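Uncharacterized protein (Bacillus cereus, PDB 5F2H) is of unknown function but belongs to the alpha/beta hydrolase superfamily and may act as a hydrolase. Local coordinates at residues L154-T159 and L303-I308; S201-G206 and K309-K314; Q46-K51 and I73-W78. All blocks are in the same frame, centred on the assembly; numbering follows the deposited sequence.

Interaction 1: residues L154-T159 and L303-I308; sequences LDQDYT and LLKEAI
Gln156 and Tyr158 meet two residues of the C-terminal helix 300-313, Lys305 and Ile308. The nearest CA atoms across the contact are those of Gln156 and Lys305, 7.7 Å apart. No hydrogen bond crosses between the two segments.

Gln156 comes first along the chain, just after a short 3-10 turn. Its side chain bends at chi2 (-59°). The bend carries the amide across the aliphatic chain of Lys305, and the two side chains cross at about a right angle. Gln156 NE2 lies 3.7 Å from Lys305 CG and 3.8 Å from Lys305 CE. This is van der Waals contact with methylene groups. Lower on the same side chain, Gln156 CG is 4.0 Å from Ile308 CD1. Gln156 CB also borders the edge of the Tyr158 ring, within its plane.

Next along the chain, the carboxylate of Asp157 forms a salt bridge with Lys129 of the second subunit.

Tyr158 is buried. Its ring runs past Ile308 in the opposite direction, and both branches of the isoleucine touch it. Ile308 CG2 lies 3.6 Å from Tyr158 CE1, and Ile308 CD1 is 4.0 Å from the same ring atom. Ile308 has CG2 anti to its backbone N and CG1 beside that N (chi1 -65°), which lets the two branches spread along the tyrosine. Tyr158 OH is hydrogen-bonded to Ser201 OG. Ile203, on strand 202-207, touches both Tyr158 and Ile308.

The contact sets the C-terminal helix against strand 158-164, an outermost strand of the parallel sheet in this chain. The last helix of the chain packed on one face of a parallel sheet is as expected for the alpha/beta hydrolase fold to which the family belongs.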
loop_
_atom_site.group_PDB
_atom_site.type_symbol
_atom_site.label_atom_id
_atom_site.label_comp_id
_atom_site.label_asym_id
_atom_site.label_seq_id
_atom_site.Cartn_x
_atom_site.Cartn_y
_atom_site.Cartn_z
ATOM N N LEU B 154 -3.881 0.767 -11.623
ATOM C CA LEU B 154 -4.510 0.352 -10.375
ATOM C C LEU B 154 -3.851 -0.948 -9.903
ATOM O O LEU B 154 -3.771 -1.227 -8.709
ATOM C CB LEU B 154 -6.006 0.150 -10.577
ATOM C CG LEU B 154 -6.807 1.334 -11.123
ATOM C CD1 LEU B 154 -8.262 0.922 -11.301
ATOM C CD2 LEU B 154 -6.702 2.559 -10.224
ATOM N N ASP B 155 -3.358 -1.721 -10.868
ATOM C CA ASP B 155 -2.678 -2.988 -10.612
ATOM C C ASP B 155 -1.376 -2.773 -9.833
ATOM O O ASP B 155 -0.777 -3.733 -9.350
ATOM C CB ASP B 155 -2.362 -3.677 -11.945
ATOM C CG ASP B 155 -3.613 -3.977 -12.773
ATOM O OD1 ASP B 155 -4.724 -3.984 -12.203
ATOM O OD2 ASP B 155 -3.480 -4.234 -13.990
ATOM N N GLN B 156 -0.932 -1.516 -9.739
ATOM C CA GLN B 156 0.292 -1.167 -9.022
ATOM C C GLN B 156 -0.035 -0.308 -7.809
ATOM O O GLN B 156 0.798 0.445 -7.309
ATOM C CB GLN B 156 1.257 -0.459 -9.957
ATOM C CG GLN B 156 1.513 -1.232 -11.242
ATOM C CD GLN B 156 2.080 -2.627 -11.022
ATOM O OE1 GLN B 156 2.584 -2.943 -9.947
ATOM N NE2 GLN B 156 2.033 -3.457 -12.067
ATOM N N ASP B 157 -1.275 -0.447 -7.354
ATOM C CA ASP B 157 -1.798 0.239 -6.184
ATOM C C ASP B 157 -1.850 1.756 -6.326
ATOM O O ASP B 157 -1.692 2.462 -5.338
ATOM C CB ASP B 157 -0.942 -0.130 -4.961
ATOM C CG ASP B 157 -1.611 0.207 -3.636
ATOM O OD1 ASP B 157 -2.775 0.664 -3.640
ATOM O OD2 ASP B 157 -0.976 -0.016 -2.579
ATOM N N TYR B 158 -2.075 2.257 -7.538
ATOM C CA TYR B 158 -2.145 3.705 -7.770
ATOM C C TYR B 158 -3.528 4.245 -8.019
ATOM O O TYR B 158 -4.245 3.733 -8.859
ATOM C CB TYR B 158 -1.298 4.138 -8.982
ATOM C CG TYR B 158 0.182 4.262 -8.746
ATOM C CD1 TYR B 158 1.026 3.176 -8.889
ATOM C CD2 TYR B 158 0.747 5.508 -8.435
ATOM C CE1 TYR B 158 2.388 3.308 -8.689
ATOM C CE2 TYR B 158 2.103 5.650 -8.223
ATOM C CZ TYR B 158 2.919 4.548 -8.357
ATOM O OH TYR B 158 4.267 4.664 -8.143
ATOM N N THR B 159 -3.872 5.319 -7.319
ATOM C CA THR B 159 -5.155 5.997 -7.498
ATOM C C THR B 159 -4.960 6.772 -8.788
ATOM O O THR B 159 -3.969 7.485 -8.937
ATOM C CB THR B 159 -5.437 6.963 -6.339
ATOM O OG1 THR B 159 -5.565 6.212 -5.123
ATOM C CG2 THR B 159 -6.710 7.768 -6.590
ATOM N N LEU B 303 4.215 -1.865 -20.759
ATOM C CA LEU B 303 5.268 -0.874 -20.628
ATOM C C LEU B 303 5.024 -0.133 -19.333
ATOM O O LEU B 303 5.974 0.125 -18.599
ATOM C CB LEU B 303 5.295 0.093 -21.800
ATOM C CG LEU B 303 5.506 -0.547 -23.175
ATOM C CD1 LEU B 303 5.505 0.527 -24.251
ATOM C CD2 LEU B 303 6.793 -1.360 -23.227
ATOM N N LEU B 304 3.759 0.201 -19.048
ATOM C CA LEU B 304 3.419 0.888 -17.790
ATOM C C LEU B 304 3.897 0.109 -16.576
ATOM O O LEU B 304 4.245 0.710 -15.557
ATOM C CB LEU B 304 1.925 1.142 -17.636
ATOM C CG LEU B 304 1.242 2.258 -18.407
ATOM C CD1 LEU B 304 -0.260 2.232 -18.162
ATOM C CD2 LEU B 304 1.817 3.585 -17.947
ATOM N N LYS B 305 3.874 -1.219 -16.666
ATOM C CA LYS B 305 4.336 -2.050 -15.564
ATOM C C LYS B 305 5.831 -1.761 -15.359
ATOM O O LYS B 305 6.240 -1.389 -14.255
ATOM C CB LYS B 305 4.067 -3.527 -15.839
ATOM C CG LYS B 305 4.417 -4.437 -14.677
ATOM C CD LYS B 305 3.973 -5.876 -14.880
ATOM C CE LYS B 305 2.455 -5.981 -14.935
ATOM N NZ LYS B 305 2.000 -7.393 -15.038
ATOM N N GLU B 306 6.631 -1.904 -16.421
ATOM C CA GLU B 306 8.076 -1.614 -16.348
ATOM C C GLU B 306 8.345 -0.208 -15.836
ATOM O O GLU B 306 9.148 -0.002 -14.947
ATOM C CB GLU B 306 8.771 -1.656 -17.712
ATOM C CG GLU B 306 9.084 -2.993 -18.344
ATOM C CD GLU B 306 9.956 -2.808 -19.591
ATOM O OE1 GLU B 306 10.467 -3.810 -20.146
ATOM O OE2 GLU B 306 10.187 -1.640 -19.990
ATOM N N ALA B 307 7.704 0.760 -16.475
ATOM C CA ALA B 307 7.861 2.163 -16.126
ATOM C C ALA B 307 7.720 2.386 -14.634
ATOM O O ALA B 307 8.583 2.968 -13.998
ATOM C CB ALA B 307 6.851 2.996 -16.887
ATOM N N ILE B 308 6.630 1.902 -14.067
ATOM C CA ILE B 308 6.407 2.070 -12.647
ATOM C C ILE B 308 7.469 1.329 -11.838
ATOM O O ILE B 308 7.967 1.858 -10.840
ATOM C CB ILE B 308 4.979 1.661 -12.265
ATOM C CG1 ILE B 308 3.997 2.628 -12.934
ATOM C CG2 ILE B 308 4.793 1.698 -10.751
ATOM C CD1 ILE B 308 2.546 2.388 -12.590
#

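Interaction 2: residues S201-G206 and K309-K314; sequences SVIIGG and KYIEDK
Segment 201-206 and helix 300-313 keep a side-chain layer between their backbones, with CA atoms 7.7 Å apart at Ser201 and Glu312 and 8.2 Å apart at Ile203 and Ile311. The helix widens here into a pi-type turn, closed by Lys314 N to Lys309 O at 2.8 Å.

Ile203 and Ile311 carry the contact. They reach toward each other tip to tip. Each has CG2 anti to its backbone N, with chi1 of -61° in Ile203 and -69° in Ile311. The CG2 of each meets the CD1 of the other. Ile203 CG2 lies 3.9 Å from Ile311 CD1, and Ile203 CD1 lies 3.9 Å from Ile311 CG2. Ile203 CG1 also approaches Ile311 CG2, at 4.0 Å. Ile229 of the neighbouring strand 227-231 touches both isoleucines, and Phe133 of strand 131-136 packs on Ile203.

Ser201 and Glu312 make a looser contact at one end. The nearest atoms are Ser201 OG and Glu312 CG, 4.1 Å apart. The hydroxyl finds its polar partner in Tyr158. Glu312 also touches Asp226.

Val202 and Ile204 point away from the helix. Ile204 packs on helix 209-219 instead, so strand 202-207 is covered by helices on both faces. The strand runs into Gly206 of a GxSxG pattern, consistent with the nucleophile elbow of alpha/beta hydrolases.

The isoleucine contact is wholly apolar and buried. No hydrogen bond or salt bridge links the two segments. Their direct contact is van der Waals and hydrophobic, with nothing in it to fix direction as a hydrogen bond would.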
loop_
_atom_site.group_PDB
_atom_site.type_symbol
_atom_site.label_atom_id
_atom_site.label_comp_id
_atom_site.label_asym_id
_atom_site.label_seq_id
_atom_site.Cartn_x
_atom_site.Cartn_y
_atom_site.Cartn_z
ATOM N N SER B 201 4.038 8.326 -3.025
ATOM C CA SER B 201 4.532 8.362 -4.400
ATOM C C SER B 201 3.582 9.032 -5.386
ATOM O O SER B 201 2.369 8.855 -5.297
ATOM C CB SER B 201 4.834 6.939 -4.883
ATOM O OG SER B 201 5.303 6.938 -6.227
ATOM N N VAL B 202 4.147 9.787 -6.335
ATOM C CA VAL B 202 3.361 10.472 -7.378
ATOM C C VAL B 202 4.059 10.403 -8.752
ATOM O O VAL B 202 5.204 10.817 -8.907
ATOM C CB VAL B 202 3.091 11.939 -7.034
ATOM C CG1 VAL B 202 2.266 12.597 -8.131
ATOM C CG2 VAL B 202 2.377 12.045 -5.699
ATOM N N ILE B 203 3.360 9.865 -9.740
ATOM C CA ILE B 203 3.883 9.736 -11.086
ATOM C C ILE B 203 2.918 10.441 -12.011
ATOM O O ILE B 203 1.710 10.223 -11.900
ATOM C CB ILE B 203 3.929 8.252 -11.516
ATOM C CG1 ILE B 203 4.842 7.450 -10.581
ATOM C CG2 ILE B 203 4.366 8.123 -12.973
ATOM C CD1 ILE B 203 4.936 5.972 -10.910
ATOM N N ILE B 204 3.421 11.261 -12.932
ATOM C CA ILE B 204 2.519 11.919 -13.868
ATOM C C ILE B 204 2.819 11.435 -15.272
ATOM O O ILE B 204 3.963 11.326 -15.664
ATOM C CB ILE B 204 2.512 13.447 -13.789
ATOM C CG1 ILE B 204 1.424 13.991 -14.716
ATOM C CG2 ILE B 204 3.871 14.011 -14.164
ATOM C CD1 ILE B 204 1.158 15.469 -14.574
ATOM N N GLY B 205 1.765 11.061 -15.987
ATOM C CA GLY B 205 1.862 10.568 -17.341
ATOM C C GLY B 205 1.064 11.464 -18.262
ATOM O O GLY B 205 0.190 12.230 -17.815
ATOM N N GLY B 206 1.336 11.359 -19.562
ATOM C CA GLY B 206 0.619 12.161 -20.556
ATOM C C GLY B 206 0.836 11.649 -21.967
ATOM O O GLY B 206 1.755 10.857 -22.209
ATOM N N LYS B 309 7.810 0.112 -12.259
ATOM C CA LYS B 309 8.844 -0.668 -11.565
ATOM C C LYS B 309 10.077 0.184 -11.511
ATOM O O LYS B 309 10.597 0.475 -10.446
ATOM C CB LYS B 309 9.160 -1.989 -12.275
ATOM C CG LYS B 309 8.112 -3.084 -12.119
ATOM C CD LYS B 309 8.374 -4.252 -13.061
ATOM C CE LYS B 309 9.760 -4.869 -12.920
ATOM N NZ LYS B 309 9.946 -5.946 -13.931
ATOM N N TYR B 310 10.493 0.627 -12.684
ATOM C CA TYR B 310 11.654 1.484 -12.843
ATOM C C TYR B 310 11.592 2.718 -11.962
ATOM O O TYR B 310 12.453 2.908 -11.111
ATOM C CB TYR B 310 11.762 1.902 -14.309
ATOM C CG TYR B 310 12.835 2.912 -14.614
ATOM C CD1 TYR B 310 14.165 2.530 -14.764
ATOM C CD2 TYR B 310 12.506 4.244 -14.836
ATOM C CE1 TYR B 310 15.144 3.457 -15.075
ATOM C CE2 TYR B 310 13.475 5.181 -15.150
ATOM C CZ TYR B 310 14.792 4.788 -15.266
ATOM O OH TYR B 310 15.752 5.729 -15.577
ATOM N N ILE B 311 10.540 3.516 -12.141
ATOM C CA ILE B 311 10.352 4.769 -11.399
ATOM C C ILE B 311 10.465 4.692 -9.897
ATOM O O ILE B 311 11.304 5.359 -9.299
ATOM C CB ILE B 311 9.025 5.481 -11.771
ATOM C CG1 ILE B 311 9.125 6.003 -13.203
ATOM C CG2 ILE B 311 8.744 6.660 -10.835
ATOM C CD1 ILE B 311 7.883 6.699 -13.699
ATOM N N GLU B 312 9.650 3.894 -9.245
ATOM C CA GLU B 312 9.816 3.917 -7.822
ATOM C C GLU B 312 9.969 2.630 -7.050
ATOM O O GLU B 312 10.607 2.609 -5.999
ATOM C CB GLU B 312 8.563 4.424 -7.106
ATOM C CG GLU B 312 8.878 4.900 -5.693
ATOM C CD GLU B 312 9.868 6.069 -5.681
ATOM O OE1 GLU B 312 10.131 6.668 -6.750
ATOM O OE2 GLU B 312 10.380 6.409 -4.597
ATOM N N ASP B 313 9.435 1.555 -7.621
ATOM C CA ASP B 313 9.684 0.172 -7.213
ATOM C C ASP B 313 11.215 0.045 -7.037
ATOM O O ASP B 313 11.682 -0.297 -5.943
ATOM C CB ASP B 313 8.959 -0.769 -8.189
ATOM C CG ASP B 313 9.088 -2.233 -7.832
ATOM O OD1 ASP B 313 9.613 -2.563 -6.753
ATOM O OD2 ASP B 313 8.623 -3.063 -8.637
ATOM N N LYS B 314 11.999 0.347 -8.078
ATOM C CA LYS B 314 13.446 0.112 -8.017
ATOM C C LYS B 314 14.051 0.800 -6.792
ATOM O O LYS B 314 14.651 0.144 -5.938
ATOM C CB LYS B 314 14.187 0.600 -9.269
ATOM C CG LYS B 314 15.690 0.359 -9.155
ATOM C CD LYS B 314 16.522 0.935 -10.288
ATOM C CE LYS B 314 18.002 0.720 -9.991
ATOM N NZ LYS B 314 18.908 1.313 -11.010
#

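Interaction 3: residues Q46-K51 and I73-W78; sequences QIYNFK and IEKGFW
Lys75 and Phe77 both close on one aromatic ring, that of Tyr48 on helix 44-58. Lys75 follows helix 61-74, and its chain crosses Tyr48 at about a right angle. Lys75 CD lies 3.6 Å from Tyr48 CE2. The chain then bends at its last torsion (chi4 58°), which brings the ammonium group to the phenol oxygen. Lys75 NZ gives Tyr48 OH a weak hydrogen bond of 3.1 Å. Glu70 is the stronger partner of this hydroxyl, and its carboxylate also forms a long, weak ion pair with Lys75.

Gly76 leaves the helical course with positive phi (64°), a conformation that favours glycine. Helices 44-58 and 61-74 form a helical hairpin in the N-terminal domain, whose family is grouped with the TPR repeats. The contact joins the segment after the second helix back to the first.

Phe77 adds the apolar part. Its CE2 lies 4.0 Å from Tyr48 CD2, and the two side chains cross at about a right angle. Lys75 O sits 4.2 Å above the Phe77 ring, over its centre. Trp78 continues to the second subunit, where its backbone N bonds to Ser171 OG of that chain.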
loop_
_atom_site.group_PDB
_atom_site.type_symbol
_atom_site.label_atom_id
_atom_site.label_comp_id
_atom_site.label_asym_id
_atom_site.label_seq_id
_atom_site.Cartn_x
_atom_site.Cartn_y
_atom_site.Cartn_z
ATOM N N GLN B 46 7.128 -7.600 37.930
ATOM C CA GLN B 46 8.001 -8.703 37.593
ATOM C C GLN B 46 9.438 -8.413 37.981
ATOM O O GLN B 46 10.163 -9.312 38.409
ATOM C CB GLN B 46 7.923 -8.948 36.092
ATOM C CG GLN B 46 8.716 -10.147 35.567
ATOM C CD GLN B 46 8.270 -11.490 36.143
ATOM O OE1 GLN B 46 8.201 -11.664 37.357
ATOM N NE2 GLN B 46 8.091 -12.478 35.265
ATOM N N ILE B 47 9.865 -7.157 37.809
ATOM C CA ILE B 47 11.223 -6.752 38.182
ATOM C C ILE B 47 11.389 -6.831 39.700
ATOM O O ILE B 47 12.420 -7.310 40.190
ATOM C CB ILE B 47 11.570 -5.360 37.656
ATOM C CG1 ILE B 47 11.592 -5.389 36.128
ATOM C CG2 ILE B 47 12.945 -4.921 38.136
ATOM C CD1 ILE B 47 11.787 -4.028 35.503
ATOM N N TYR B 48 10.396 -6.374 40.453
ATOM C CA TYR B 48 10.491 -6.462 41.914
ATOM C C TYR B 48 10.495 -7.891 42.397
ATOM O O TYR B 48 11.207 -8.209 43.346
ATOM C CB TYR B 48 9.373 -5.711 42.645
ATOM C CG TYR B 48 9.532 -4.209 42.659
ATOM C CD1 TYR B 48 10.355 -3.603 43.593
ATOM C CD2 TYR B 48 8.822 -3.397 41.793
ATOM C CE1 TYR B 48 10.492 -2.235 43.645
ATOM C CE2 TYR B 48 8.956 -2.019 41.833
ATOM C CZ TYR B 48 9.784 -1.443 42.767
ATOM O OH TYR B 48 9.931 -0.078 42.822
ATOM N N ASN B 49 9.680 -8.743 41.777
ATOM C CA ASN B 49 9.610 -10.123 42.188
ATOM C C ASN B 49 11.010 -10.650 42.074
ATOM O O ASN B 49 11.550 -11.174 43.047
ATOM C CB ASN B 49 8.627 -10.922 41.340
ATOM C CG ASN B 49 8.465 -12.352 41.819
ATOM O OD1 ASN B 49 8.902 -12.722 42.911
ATOM N ND2 ASN B 49 7.790 -13.155 41.021
ATOM N N PHE B 50 11.631 -10.477 40.910
ATOM C CA PHE B 50 13.019 -10.940 40.748
ATOM C C PHE B 50 13.945 -10.410 41.836
ATOM O O PHE B 50 14.700 -11.181 42.445
ATOM C CB PHE B 50 13.573 -10.620 39.369
ATOM C CG PHE B 50 13.207 -11.629 38.307
ATOM C CD1 PHE B 50 11.914 -11.731 37.812
ATOM C CD2 PHE B 50 14.191 -12.415 37.733
ATOM C CE1 PHE B 50 11.595 -12.664 36.832
ATOM C CE2 PHE B 50 13.878 -13.330 36.741
ATOM C CZ PHE B 50 12.575 -13.461 36.296
ATOM N N LYS B 51 13.843 -9.123 42.136
ATOM C CA LYS B 51 14.709 -8.544 43.162
ATOM C C LYS B 51 14.580 -9.165 44.550
ATOM O O LYS B 51 15.567 -9.661 45.094
ATOM C CB LYS B 51 14.565 -7.020 43.246
ATOM C CG LYS B 51 15.088 -6.288 42.027
ATOM C CD LYS B 51 14.953 -4.786 42.165
ATOM C CE LYS B 51 15.514 -4.094 40.925
ATOM N NZ LYS B 51 15.536 -2.606 41.017
ATOM N N ILE B 73 3.345 -2.669 49.134
ATOM C CA ILE B 73 2.785 -1.564 49.886
ATOM C C ILE B 73 2.759 -0.283 49.067
ATOM O O ILE B 73 1.701 0.165 48.624
ATOM C CB ILE B 73 3.574 -1.299 51.189
ATOM C CG1 ILE B 73 3.627 -2.560 52.053
ATOM C CG2 ILE B 73 2.972 -0.132 51.959
ATOM C CD1 ILE B 73 2.264 -3.090 52.445
ATOM N N GLU B 74 3.943 0.252 48.812
ATOM C CA GLU B 74 4.095 1.506 48.096
ATOM C C GLU B 74 3.568 1.509 46.665
ATOM O O GLU B 74 2.839 2.421 46.279
ATOM C CB GLU B 74 5.564 1.947 48.141
ATOM C CG GLU B 74 6.135 2.097 49.560
ATOM C CD GLU B 74 5.426 3.159 50.412
ATOM O OE1 GLU B 74 4.687 4.004 49.861
ATOM O OE2 GLU B 74 5.626 3.169 51.645
ATOM N N LYS B 75 3.916 0.504 45.875
ATOM C CA LYS B 75 3.437 0.473 44.495
ATOM C C LYS B 75 2.134 -0.272 44.263
ATOM O O LYS B 75 1.568 -0.200 43.187
ATOM C CB LYS B 75 4.545 0.025 43.557
ATOM C CG LYS B 75 5.617 1.095 43.465
ATOM C CD LYS B 75 6.702 0.745 42.469
ATOM C CE LYS B 75 7.612 1.942 42.225
ATOM N NZ LYS B 75 8.248 2.458 43.467
ATOM N N GLY B 76 1.636 -0.938 45.299
ATOM C CA GLY B 76 0.376 -1.673 45.218
ATOM C C GLY B 76 0.266 -2.868 44.276
ATOM O O GLY B 76 -0.826 -3.146 43.791
ATOM N N PHE B 77 1.361 -3.580 43.995
ATOM C CA PHE B 77 1.267 -4.738 43.115
ATOM C C PHE B 77 0.905 -5.966 43.938
ATOM O O PHE B 77 0.885 -5.909 45.170
ATOM C CB PHE B 77 2.584 -5.047 42.416
ATOM C CG PHE B 77 3.146 -3.913 41.617
ATOM C CD1 PHE B 77 2.453 -3.406 40.529
ATOM C CD2 PHE B 77 4.451 -3.503 41.823
ATOM C CE1 PHE B 77 3.003 -2.423 39.736
ATOM C CE2 PHE B 77 5.006 -2.518 41.044
ATOM C CZ PHE B 77 4.283 -1.972 39.998
ATOM N N TRP B 78 0.636 -7.083 43.266
ATOM C CA TRP B 78 0.307 -8.340 43.965
ATOM C C TRP B 78 0.865 -9.527 43.181
ATOM O O TRP B 78 1.079 -9.420 41.980
ATOM C CB TRP B 78 -1.212 -8.515 44.137
ATOM C CG TRP B 78 -1.921 -8.716 42.860
ATOM C CD1 TRP B 78 -2.512 -7.772 42.085
ATOM C CD2 TRP B 78 -2.079 -9.956 42.173
ATOM N NE1 TRP B 78 -3.060 -8.348 40.967
ATOM C CE2 TRP B 78 -2.789 -9.691 40.993
ATOM C CE3 TRP B 78 -1.676 -11.269 42.440
ATOM C CZ2 TRP B 78 -3.092 -10.689 40.073
ATOM C CZ3 TRP B 78 -1.976 -12.247 41.531
ATOM C CH2 TRP B 78 -2.689 -11.956 40.367
#

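Overall arrangement
From the N terminus, interaction 3 comes first. It closes a short, mostly helical loop of 21 residues inside the N-terminal helical domain. It is complete before either of the others begins. Interactions 1 and 2 open later, at 154-159 and then 201-206. Both close on the C-terminal helix 300-313, in the same order, so their loops cross. Their centres are 8 Å apart, and together they lay that helix against strands 158-164 and 202-207 of the hydrolase sheet. Interaction 3 lies apart, its centre about 56 Å from the centres of both. Interactions 1 and 3 also border the second subunit.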